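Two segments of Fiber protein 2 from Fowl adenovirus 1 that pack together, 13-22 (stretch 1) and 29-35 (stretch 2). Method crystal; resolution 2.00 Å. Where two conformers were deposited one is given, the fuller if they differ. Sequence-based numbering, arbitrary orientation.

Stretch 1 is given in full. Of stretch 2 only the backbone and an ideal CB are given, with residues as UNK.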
# COMPACT_ATOMS: atom_id res chain seq x y z
N GLY A 13 11.93 -19.89 -4.52
CA GLY A 13 13.28 -19.35 -4.67
C GLY A 13 13.60 -18.71 -6.01
O GLY A 13 14.77 -18.52 -6.33
N LEU A 14 12.59 -18.38 -6.80
CA LEU A 14 12.79 -17.59 -8.01
C LEU A 14 13.86 -18.22 -8.89
O LEU A 14 14.80 -17.56 -9.36
CB LEU A 14 13.12 -16.13 -7.66
CG LEU A 14 12.04 -15.39 -6.85
CD1 LEU A 14 12.57 -14.03 -6.40
CD2 LEU A 14 10.75 -15.23 -7.66
N SER A 15 13.64 -19.51 -9.15
CA SER A 15 14.61 -20.42 -9.75
C SER A 15 14.23 -20.88 -11.17
O SER A 15 15.12 -21.15 -11.97
CB SER A 15 14.80 -21.63 -8.82
OG SER A 15 13.58 -22.04 -8.18
N SER A 16 12.92 -20.95 -11.48
CA SER A 16 12.41 -21.46 -12.78
C SER A 16 11.81 -20.38 -13.67
O SER A 16 10.70 -19.91 -13.41
CB SER A 16 11.33 -22.51 -12.54
OG SER A 16 11.82 -23.57 -11.76
N PRO A 17 12.51 -19.98 -14.73
CA PRO A 17 12.02 -18.91 -15.60
C PRO A 17 10.89 -19.30 -16.57
O PRO A 17 11.02 -19.14 -17.79
CB PRO A 17 13.28 -18.45 -16.32
CG PRO A 17 14.15 -19.68 -16.35
CD PRO A 17 13.84 -20.49 -15.16
N THR A 18 9.77 -19.76 -16.00
CA THR A 18 8.58 -20.16 -16.79
C THR A 18 7.64 -19.00 -17.16
O THR A 18 6.70 -19.19 -17.91
CB THR A 18 7.79 -21.21 -16.05
OG1 THR A 18 7.39 -20.70 -14.77
CG2 THR A 18 8.64 -22.46 -15.84
N GLY A 19 7.89 -17.78 -16.63
CA GLY A 19 7.05 -16.64 -16.93
C GLY A 19 7.40 -16.01 -18.26
O GLY A 19 8.57 -15.95 -18.62
N ASN A 20 6.37 -15.59 -19.00
CA ASN A 20 6.53 -14.93 -20.29
C ASN A 20 6.26 -13.45 -20.13
O ASN A 20 5.09 -13.02 -20.12
CB ASN A 20 5.57 -15.50 -21.35
CG ASN A 20 5.81 -16.95 -21.66
OD1 ASN A 20 6.95 -17.42 -21.65
ND2 ASN A 20 4.74 -17.68 -21.96
N PHE A 21 7.32 -12.65 -20.02
CA PHE A 21 7.18 -11.22 -19.80
C PHE A 21 7.58 -10.51 -21.07
O PHE A 21 8.26 -11.08 -21.92
CB PHE A 21 8.05 -10.80 -18.59
CG PHE A 21 7.85 -11.66 -17.35
CD1 PHE A 21 6.62 -12.23 -17.06
CD2 PHE A 21 8.89 -11.88 -16.46
CE1 PHE A 21 6.42 -13.03 -15.94
CE2 PHE A 21 8.70 -12.66 -15.32
CZ PHE A 21 7.46 -13.24 -15.06
N VAL A 22 7.16 -9.26 -21.23
CA VAL A 22 7.46 -8.55 -22.45
C VAL A 22 7.97 -7.14 -22.17
O VAL A 22 7.42 -6.44 -21.32
CB VAL A 22 6.20 -8.47 -23.36
CG1 VAL A 22 6.56 -7.87 -24.70
CG2 VAL A 22 5.57 -9.84 -23.50
N UNK A 29 10.59 -12.26 -23.10
CA UNK A 29 11.71 -12.85 -22.40
C UNK A 29 11.14 -13.65 -21.27
O UNK A 29 9.95 -13.61 -21.01
CB UNK A 29 12.70 -11.80 -21.90
N UNK A 30 12.00 -14.39 -20.59
CA UNK A 30 11.57 -15.26 -19.53
C UNK A 30 12.12 -14.85 -18.15
O UNK A 30 13.27 -14.46 -18.02
CB UNK A 30 11.99 -16.69 -19.86
N UNK A 31 11.28 -14.96 -17.13
CA UNK A 31 11.66 -14.62 -15.77
C UNK A 31 10.99 -15.56 -14.82
O UNK A 31 10.02 -16.21 -15.19
CB UNK A 31 11.30 -13.17 -15.43
N UNK A 32 11.53 -15.67 -13.60
CA UNK A 32 10.90 -16.43 -12.53
C UNK A 32 9.98 -15.50 -11.74
O UNK A 32 10.09 -14.28 -11.84
CB UNK A 32 11.95 -17.07 -11.62
N UNK A 33 9.08 -16.08 -10.96
CA UNK A 33 8.15 -15.27 -10.18
C UNK A 33 7.68 -16.08 -9.00
O UNK A 33 7.73 -17.32 -9.01
CB UNK A 33 6.96 -14.80 -11.03
N UNK A 34 7.23 -15.38 -7.97
CA UNK A 34 6.48 -16.01 -6.92
C UNK A 34 5.28 -15.12 -6.62
O UNK A 34 5.43 -13.93 -6.29
CB UNK A 34 7.34 -16.24 -5.68
N UNK A 35 4.09 -15.71 -6.74
CA UNK A 35 2.79 -15.03 -6.67
C UNK A 35 2.00 -15.63 -5.51
O UNK A 35 1.79 -16.84 -5.46
CB UNK A 35 2.02 -15.16 -7.98

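Residues 19-22 of stretch 1 run antiparallel to the first part of stretch 2, while the preceding loop, 14-18, lies against the later positions.

Position 29 pairs with Phe21 through two backbone hydrogen bonds: N of residue 29 donates to Phe21 O at 2.9 Å, and Phe21 N donates to O of residue 29 at 3.0 Å. Its CB lies on the same sheet face as the Phe21 side chain, 4.5 Å from Phe21 O, so a large apolar group, aliphatic or aromatic, could cover that neighbour. The residue is Phe29. Its ring offers a face to Phe21 CB, 3.9 Å from the ring centroid, and receives the edge of the Phe21 ring, the planes meeting at 79°.

Position 30 turns to the other face, with Asn20. Its ideal CB is 3.3 Å from Pro17 O and 3.7 Å from Gly19 O. With acceptors gathered here, a polar side chain carrying a donor suits, such as Ser, Thr, Asn or, if it can fold back, Gln. Asn30 is found; its ND2 donates to Gly19 O (3.2 Å, 164°) and comes 3.1 Å from Asn20 OD1.

Position 31 is the most restricted. Its N donates to Gly19 O (3.2 Å) and its O accepts from Gly19 N (3.0 Å), while an ideal CB would sit 2.7 Å from Phe21 CE2, a clash. Glycine fits, and Gly31 lets the Phe21 ring approach its CA, with CE2 at 3.6 Å.

At position 32 the CB points toward the loop, 3.5 Å from Leu14 C and 3.6 Å from Ser16 O. Such close backbone favours a small residue: Ala, Ser or perhaps Cys. Ser32 has chi1 at -45° (m), which brings OG to 3.2 Å from Ser16 C. Pro17 N has no hydrogen to share, and the angles to Ser16 N and Ser16 O are poor, so OG packs against this backbone without hydrogen bonding to it.

Position 33 directs its CB away from stretch 1, yet Phe21 CZ is 4.4 Å from the ideal CB, and an apolar or aromatic group could use that edge. Tyr33 does so, its CB lying at the edge of the Phe21 ring. Tyr33 N donates to water 1 (3.0 Å from its O), which donates to Ser16 O (2.7 Å).

At position 34 the CB points toward stretch 1, 4.1 Å from Leu14 CD2, which an apolar residue would suit, aliphatic or aromatic. Phe34 makes this contact through CB, while its ring leads away.

Position 35 meets nothing of stretch 1, which therefore sets no preference; the residue is Leu35.

Stretch 2 (29-35) FNGSYFL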
# COMPACT_ATOMS: atom_id res chain seq x y z
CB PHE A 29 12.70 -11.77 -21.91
CG PHE A 29 12.13 -10.81 -20.87
CD1 PHE A 29 12.29 -11.07 -19.51
CD2 PHE A 29 11.42 -9.67 -21.26
CE1 PHE A 29 11.77 -10.20 -18.54
CE2 PHE A 29 10.90 -8.80 -20.30
CZ PHE A 29 11.09 -9.06 -18.93
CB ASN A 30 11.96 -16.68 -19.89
CG ASN A 30 11.32 -17.13 -21.20
OD1 ASN A 30 12.02 -17.37 -22.19
ND2 ASN A 30 9.98 -17.17 -21.22
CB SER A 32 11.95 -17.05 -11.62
OG SER A 32 12.99 -17.63 -12.42
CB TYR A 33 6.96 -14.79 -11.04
CG TYR A 33 6.04 -15.93 -11.40
CD1 TYR A 33 5.06 -16.35 -10.52
CD2 TYR A 33 6.21 -16.65 -12.59
CE1 TYR A 33 4.24 -17.43 -10.80
CE2 TYR A 33 5.38 -17.76 -12.89
CZ TYR A 33 4.40 -18.13 -11.98
OH TYR A 33 3.56 -19.19 -12.21
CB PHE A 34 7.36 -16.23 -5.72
CG PHE A 34 6.79 -17.20 -4.73
CD1 PHE A 34 6.31 -18.44 -5.15
CD2 PHE A 34 6.73 -16.89 -3.40
CE1 PHE A 34 5.79 -19.34 -4.26
CE2 PHE A 34 6.19 -17.80 -2.50
CZ PHE A 34 5.71 -19.03 -2.95
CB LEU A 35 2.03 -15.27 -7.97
CG LEU A 35 0.56 -14.82 -8.06
CD1 LEU A 35 0.49 -13.29 -7.83
CD2 LEU A 35 -0.06 -15.22 -9.42
O HOH W 1 9.32 -19.08 -11.22
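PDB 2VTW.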